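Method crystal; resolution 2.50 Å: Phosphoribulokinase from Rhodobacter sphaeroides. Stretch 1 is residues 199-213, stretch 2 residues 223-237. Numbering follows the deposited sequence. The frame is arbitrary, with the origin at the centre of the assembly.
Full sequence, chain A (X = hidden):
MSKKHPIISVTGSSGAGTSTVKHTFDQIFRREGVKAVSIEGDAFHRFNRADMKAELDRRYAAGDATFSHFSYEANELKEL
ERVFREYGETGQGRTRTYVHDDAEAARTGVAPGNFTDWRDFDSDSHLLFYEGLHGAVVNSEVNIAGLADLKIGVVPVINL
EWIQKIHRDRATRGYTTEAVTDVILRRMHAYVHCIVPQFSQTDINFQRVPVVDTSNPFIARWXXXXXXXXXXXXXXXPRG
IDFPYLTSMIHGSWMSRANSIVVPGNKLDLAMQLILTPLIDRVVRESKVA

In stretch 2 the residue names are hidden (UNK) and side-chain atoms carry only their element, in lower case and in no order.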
# COMPACT_ATOMS: atom_id res chain seq x y z
N PHE A 199 -5.74 4.70 7.52
CA PHE A 199 -5.29 6.02 7.07
C PHE A 199 -5.36 7.04 8.22
O PHE A 199 -5.21 8.24 8.00
CB PHE A 199 -6.11 6.48 5.86
CG PHE A 199 -6.08 5.52 4.70
CD1 PHE A 199 -4.87 5.01 4.23
CD2 PHE A 199 -7.27 4.97 4.22
CE1 PHE A 199 -4.84 3.94 3.33
CE2 PHE A 199 -7.25 3.91 3.31
CZ PHE A 199 -6.04 3.39 2.88
N SER A 200 -5.57 6.55 9.44
CA SER A 200 -5.39 7.38 10.63
C SER A 200 -4.22 6.87 11.44
O SER A 200 -3.94 7.42 12.50
CB SER A 200 -6.64 7.35 11.48
OG SER A 200 -7.81 7.41 10.69
N GLN A 201 -3.62 5.76 11.01
CA GLN A 201 -2.43 5.23 11.65
C GLN A 201 -1.15 5.75 11.00
O GLN A 201 -0.07 5.67 11.58
CB GLN A 201 -2.45 3.71 11.60
CG GLN A 201 -3.64 3.08 12.29
CD GLN A 201 -3.82 3.59 13.69
OE1 GLN A 201 -2.86 3.76 14.44
NE2 GLN A 201 -5.06 3.89 14.05
N THR A 202 -1.25 6.23 9.78
CA THR A 202 -0.09 6.55 8.97
C THR A 202 0.52 7.90 9.37
O THR A 202 -0.14 8.70 10.01
CB THR A 202 -0.49 6.58 7.48
OG1 THR A 202 -1.76 7.22 7.33
CG2 THR A 202 -0.63 5.18 6.93
N ASP A 203 1.78 8.14 9.04
CA ASP A 203 2.44 9.40 9.32
C ASP A 203 2.22 10.39 8.20
O ASP A 203 2.18 11.59 8.42
CB ASP A 203 3.94 9.19 9.48
CG ASP A 203 4.29 8.44 10.76
OD1 ASP A 203 4.28 9.04 11.85
OD2 ASP A 203 4.67 7.27 10.66
N ILE A 204 2.25 9.93 6.95
CA ILE A 204 2.04 10.83 5.82
C ILE A 204 1.11 10.16 4.84
O ILE A 204 1.35 9.02 4.48
CB ILE A 204 3.36 11.11 5.09
CG1 ILE A 204 4.37 11.71 6.07
CG2 ILE A 204 3.13 12.08 3.95
CD1 ILE A 204 5.58 12.31 5.40
N ASN A 205 0.03 10.82 4.45
CA ASN A 205 -0.83 10.28 3.41
C ASN A 205 -0.58 11.00 2.11
O ASN A 205 -0.48 12.21 2.10
CB ASN A 205 -2.29 10.42 3.76
CG ASN A 205 -2.71 9.55 4.91
OD1 ASN A 205 -2.23 8.44 5.07
ND2 ASN A 205 -3.70 10.00 5.65
N PHE A 206 -0.51 10.25 1.02
CA PHE A 206 -0.58 10.79 -0.32
C PHE A 206 -1.93 10.37 -0.92
O PHE A 206 -2.16 9.19 -1.10
CB PHE A 206 0.56 10.19 -1.13
CG PHE A 206 1.94 10.65 -0.67
CD1 PHE A 206 2.53 10.10 0.46
CD2 PHE A 206 2.65 11.59 -1.40
CE1 PHE A 206 3.80 10.49 0.83
CE2 PHE A 206 3.91 11.98 -1.02
CZ PHE A 206 4.48 11.43 0.09
N GLN A 207 -2.85 11.30 -1.19
CA GLN A 207 -4.17 10.90 -1.70
C GLN A 207 -4.40 11.33 -3.14
O GLN A 207 -4.34 12.51 -3.43
CB GLN A 207 -5.31 11.47 -0.84
CG GLN A 207 -6.65 10.80 -1.12
CD GLN A 207 -7.82 11.49 -0.46
OE1 GLN A 207 -7.73 12.65 -0.07
NE2 GLN A 207 -8.93 10.79 -0.35
N ARG A 208 -4.64 10.38 -4.03
CA ARG A 208 -4.71 10.62 -5.45
C ARG A 208 -6.13 11.01 -5.81
O ARG A 208 -7.04 10.21 -5.68
CB ARG A 208 -4.28 9.37 -6.21
CG ARG A 208 -4.22 9.55 -7.71
CD ARG A 208 -2.92 9.01 -8.31
NE ARG A 208 -2.25 10.00 -9.17
CZ ARG A 208 -0.96 9.96 -9.51
NH1 ARG A 208 -0.24 8.86 -9.30
NH2 ARG A 208 -0.40 10.98 -10.12
N VAL A 209 -6.31 12.24 -6.26
CA VAL A 209 -7.64 12.80 -6.49
C VAL A 209 -7.78 13.20 -7.96
O VAL A 209 -7.10 14.13 -8.39
CB VAL A 209 -7.81 14.08 -5.70
CG1 VAL A 209 -9.24 14.36 -5.48
CG2 VAL A 209 -7.07 14.00 -4.42
N PRO A 210 -8.73 12.62 -8.72
CA PRO A 210 -8.78 13.01 -10.12
C PRO A 210 -9.45 14.35 -10.27
O PRO A 210 -10.51 14.59 -9.72
CB PRO A 210 -9.62 11.93 -10.76
CG PRO A 210 -9.49 10.81 -9.91
CD PRO A 210 -9.50 11.39 -8.53
N VAL A 211 -8.94 15.14 -11.19
CA VAL A 211 -9.55 16.40 -11.46
C VAL A 211 -10.25 16.26 -12.82
O VAL A 211 -10.43 17.21 -13.57
CB VAL A 211 -8.48 17.50 -11.40
CG1 VAL A 211 -7.81 17.68 -12.72
CG2 VAL A 211 -9.08 18.75 -10.93
N VAL A 212 -10.69 15.03 -13.09
CA VAL A 212 -11.68 14.80 -14.12
C VAL A 212 -12.88 14.05 -13.57
O VAL A 212 -12.85 13.54 -12.45
CB VAL A 212 -11.12 14.01 -15.27
CG1 VAL A 212 -9.95 14.73 -15.84
CG2 VAL A 212 -10.71 12.63 -14.80
N ASP A 213 -13.88 13.86 -14.42
CA ASP A 213 -15.20 13.45 -13.95
C ASP A 213 -15.22 11.97 -13.64
O ASP A 213 -15.30 11.15 -14.53
CB ASP A 213 -16.23 13.75 -15.02
CG ASP A 213 -17.63 13.48 -14.57
OD1 ASP A 213 -17.82 13.22 -13.37
OD2 ASP A 213 -18.55 13.56 -15.41
N UNK A 223 -8.55 4.83 -17.11
CA UNK A 223 -8.16 5.35 -15.81
C UNK A 223 -7.59 6.72 -16.02
O UNK A 223 -6.74 6.92 -16.86
c UNK A 223 -7.57 2.99 -15.26
c UNK A 223 -7.11 4.45 -15.16
c UNK A 223 -6.92 4.83 -13.71
c UNK A 223 -6.52 2.00 -14.81
N UNK A 224 -8.12 7.71 -15.29
CA UNK A 224 -7.49 9.02 -15.12
C UNK A 224 -5.98 8.94 -14.94
O UNK A 224 -5.50 8.41 -13.94
c UNK A 224 -9.28 7.55 -14.39
c UNK A 224 -9.51 8.93 -13.89
c UNK A 224 -8.16 9.56 -13.87
N UNK A 225 -5.24 9.50 -15.89
CA UNK A 225 -3.77 9.47 -15.88
C UNK A 225 -3.23 10.33 -14.74
O UNK A 225 -3.96 11.09 -14.15
o UNK A 225 -3.56 11.38 -17.39
c UNK A 225 -3.19 10.01 -17.21
c UNK A 225 -3.72 9.20 -18.38
N UNK A 226 -1.93 10.27 -14.50
CA UNK A 226 -1.34 11.19 -13.52
C UNK A 226 -1.68 12.63 -13.83
O UNK A 226 -2.01 13.41 -12.94
c UNK A 226 0.17 11.01 -13.46
N UNK A 227 -1.67 12.99 -15.10
CA UNK A 227 -1.85 14.38 -15.46
C UNK A 227 -3.23 14.87 -15.09
O UNK A 227 -3.41 16.04 -14.76
o UNK A 227 -3.03 16.14 -18.03
o UNK A 227 -1.27 16.93 -17.01
c UNK A 227 -1.97 15.98 -17.38
c UNK A 227 -1.59 14.61 -16.94
N UNK A 228 -4.20 13.97 -15.10
CA UNK A 228 -5.58 14.34 -14.86
C UNK A 228 -5.96 14.20 -13.41
O UNK A 228 -7.13 14.15 -13.08
o UNK A 228 -7.24 12.89 -19.26
c UNK A 228 -6.83 12.61 -18.13
c UNK A 228 -6.27 13.70 -17.25
c UNK A 228 -6.50 13.48 -15.74
o UNK A 228 -6.83 11.46 -17.70
N UNK A 229 -4.98 14.22 -12.51
CA UNK A 229 -5.28 14.16 -11.08
C UNK A 229 -4.35 15.07 -10.28
O UNK A 229 -3.38 15.59 -10.84
o UNK A 229 -3.86 12.19 -10.90
c UNK A 229 -5.14 12.71 -10.60
N UNK A 230 -4.73 15.39 -9.03
CA UNK A 230 -3.79 15.96 -8.05
C UNK A 230 -3.61 15.03 -6.87
O UNK A 230 -4.47 14.19 -6.60
c UNK A 230 -4.21 17.34 -7.46
c UNK A 230 -5.57 17.24 -6.81
c UNK A 230 -4.19 18.42 -8.51
N UNK A 231 -2.52 15.22 -6.14
CA UNK A 231 -2.22 14.44 -4.96
C UNK A 231 -2.14 15.38 -3.78
O UNK A 231 -1.51 16.42 -3.85
c UNK A 231 -0.66 12.83 -3.90
c UNK A 231 -0.89 12.83 -6.34
c UNK A 231 -0.88 13.69 -5.10
N UNK A 232 -2.93 15.07 -2.76
CA UNK A 232 -2.89 15.77 -1.49
C UNK A 232 -1.88 15.04 -0.62
O UNK A 232 -2.02 13.84 -0.42
c UNK A 232 -5.36 16.12 -1.73
c UNK A 232 -4.25 15.70 -0.78
c UNK A 232 -4.24 16.54 0.43
N UNK A 233 -0.87 15.74 -0.11
CA UNK A 233 0.07 15.10 0.78
C UNK A 233 -0.11 15.71 2.15
O UNK A 233 0.18 16.87 2.33
c UNK A 233 2.42 14.39 1.08
c UNK A 233 2.81 15.63 -1.80
c UNK A 233 1.50 15.31 0.33
c UNK A 233 1.62 14.98 -1.15
N UNK A 234 -0.79 14.99 3.03
CA UNK A 234 -1.00 15.46 4.39
C UNK A 234 -0.05 14.82 5.40
O UNK A 234 0.02 13.59 5.47
n UNK A 234 -3.69 14.39 7.32
c UNK A 234 -3.92 14.09 8.58
n UNK A 234 -4.63 14.90 9.36
c UNK A 234 -3.99 15.67 6.72
n UNK A 234 -3.49 12.94 9.03
c UNK A 234 -2.82 16.14 5.93
c UNK A 234 -2.42 15.21 4.82
N UNK A 235 0.64 15.66 6.18
CA UNK A 235 1.49 15.21 7.28
C UNK A 235 0.74 15.17 8.60
O UNK A 235 0.33 16.21 9.12
c UNK A 235 3.87 16.83 3.89
c UNK A 235 3.09 16.78 5.04
c UNK A 235 4.87 15.71 6.22
c UNK A 235 2.71 16.12 7.44
c UNK A 235 5.15 16.31 3.91
c UNK A 235 5.66 15.75 5.07
c UNK A 235 3.57 16.21 6.21
N UNK A 236 0.69 13.99 9.22
CA UNK A 236 0.19 13.81 10.59
C UNK A 236 0.70 14.93 11.49
O UNK A 236 -0.07 15.53 12.23
c UNK A 236 0.68 12.46 11.16
n UNK A 236 0.12 8.13 13.53
c UNK A 236 -0.30 11.73 12.11
n UNK A 236 2.38 7.89 13.19
n UNK A 236 1.41 9.98 12.98
c UNK A 236 1.31 8.68 13.27
c UNK A 236 0.39 11.01 13.32
N UNK A 237 2.01 15.17 11.47
CA UNK A 237 2.59 16.27 12.22
C UNK A 237 3.58 17.01 11.35
O UNK A 237 4.57 16.43 10.89
c UNK A 237 3.95 16.89 14.28
c UNK A 237 3.27 15.77 13.49
n UNK A 237 5.26 16.79 14.40
o UNK A 237 3.30 17.79 14.81
O HOH W 1 3.90 11.42 12.60

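Position 223 carries four carbons, forked at the first with one arm two carbons long, out of reach of stretch 1: Ile223. At 224 three carbons close a ring onto the backbone N, and its CB lies 4.2 Å from Pro210 CB; this is Pro224. Position 225 has one carbon bearing an oxygen and a carbon, turned away from stretch 1: Thr225.

A single carbon at 226, its CB 3.4 Å from Arg208 NH2, makes Ala226. Position 227 has two carbons, the second with two oxygens, and points away: Asp227. At 228 three carbons end in two oxygens, and its CB packs 3.7 Å from Val212 CG1; this is Glu228, whose backbone O accepts from Val211 N at 2.8 Å.

Position 229 shows one carbon and one oxygen, the oxygen facing the edge of the Arg208 guanidinium: Ser229. Its OG accepts from Arg208 NE (3.2 Å) and donates to Ala226 O (3.0 Å), so one hydroxyl ties the strand's start to both the turn and the partner.

Positions 230, 231 and 232 each hold three carbons, one carrying the other two. The first packs against Val209, the second lies over a face of the Arg208 guanidinium and at the edge of the Phe206 ring, and the third meets Val209 again: Val230, Val231 and Val232. Val209 CG2 to Val232 CG2 is 3.8 Å.

At 233 four carbons fork at the first, one arm two long, and a methyl sits over the Phe206 ring: Ile233, with CG2 3.7 Å from the ring centroid in a CH-pi contact. Position 234 runs three carbons, N, then a carbon with two more N, on the same sheet face as Asn205: Arg234.

A carbon and a six-carbon ring at 235 meet Ile204 CD1: Phe235, its CE2 3.5 Å from that CD1. Position 236 repeats the three-carbon, nitrogen and two-nitrogen pattern, reaching Asp203: Arg236. Its NH2 forms a salt bridge with Asp203 OD1 at 2.6 Å, and a water also links OD1 to its NE. At 237 two carbons end in one oxygen and one nitrogen, without contact: Asn237.

The rule is an antiparallel ladder with alternating faces. Paired backbone bonds join Asn205 to Arg234, Gln207 to Val232 and Val209 to Val230, with N to O distances of 2.7 to 3.0 Å. Between these rungs, Ile204, Phe206, Phe235 and Ile233 build a buried apolar face. The salt bridge fastens one end; the Val211 to Glu228 backbone bond continues the pairing at the other.

Stretch 2 223-237: IPTADESVVVIRFRN
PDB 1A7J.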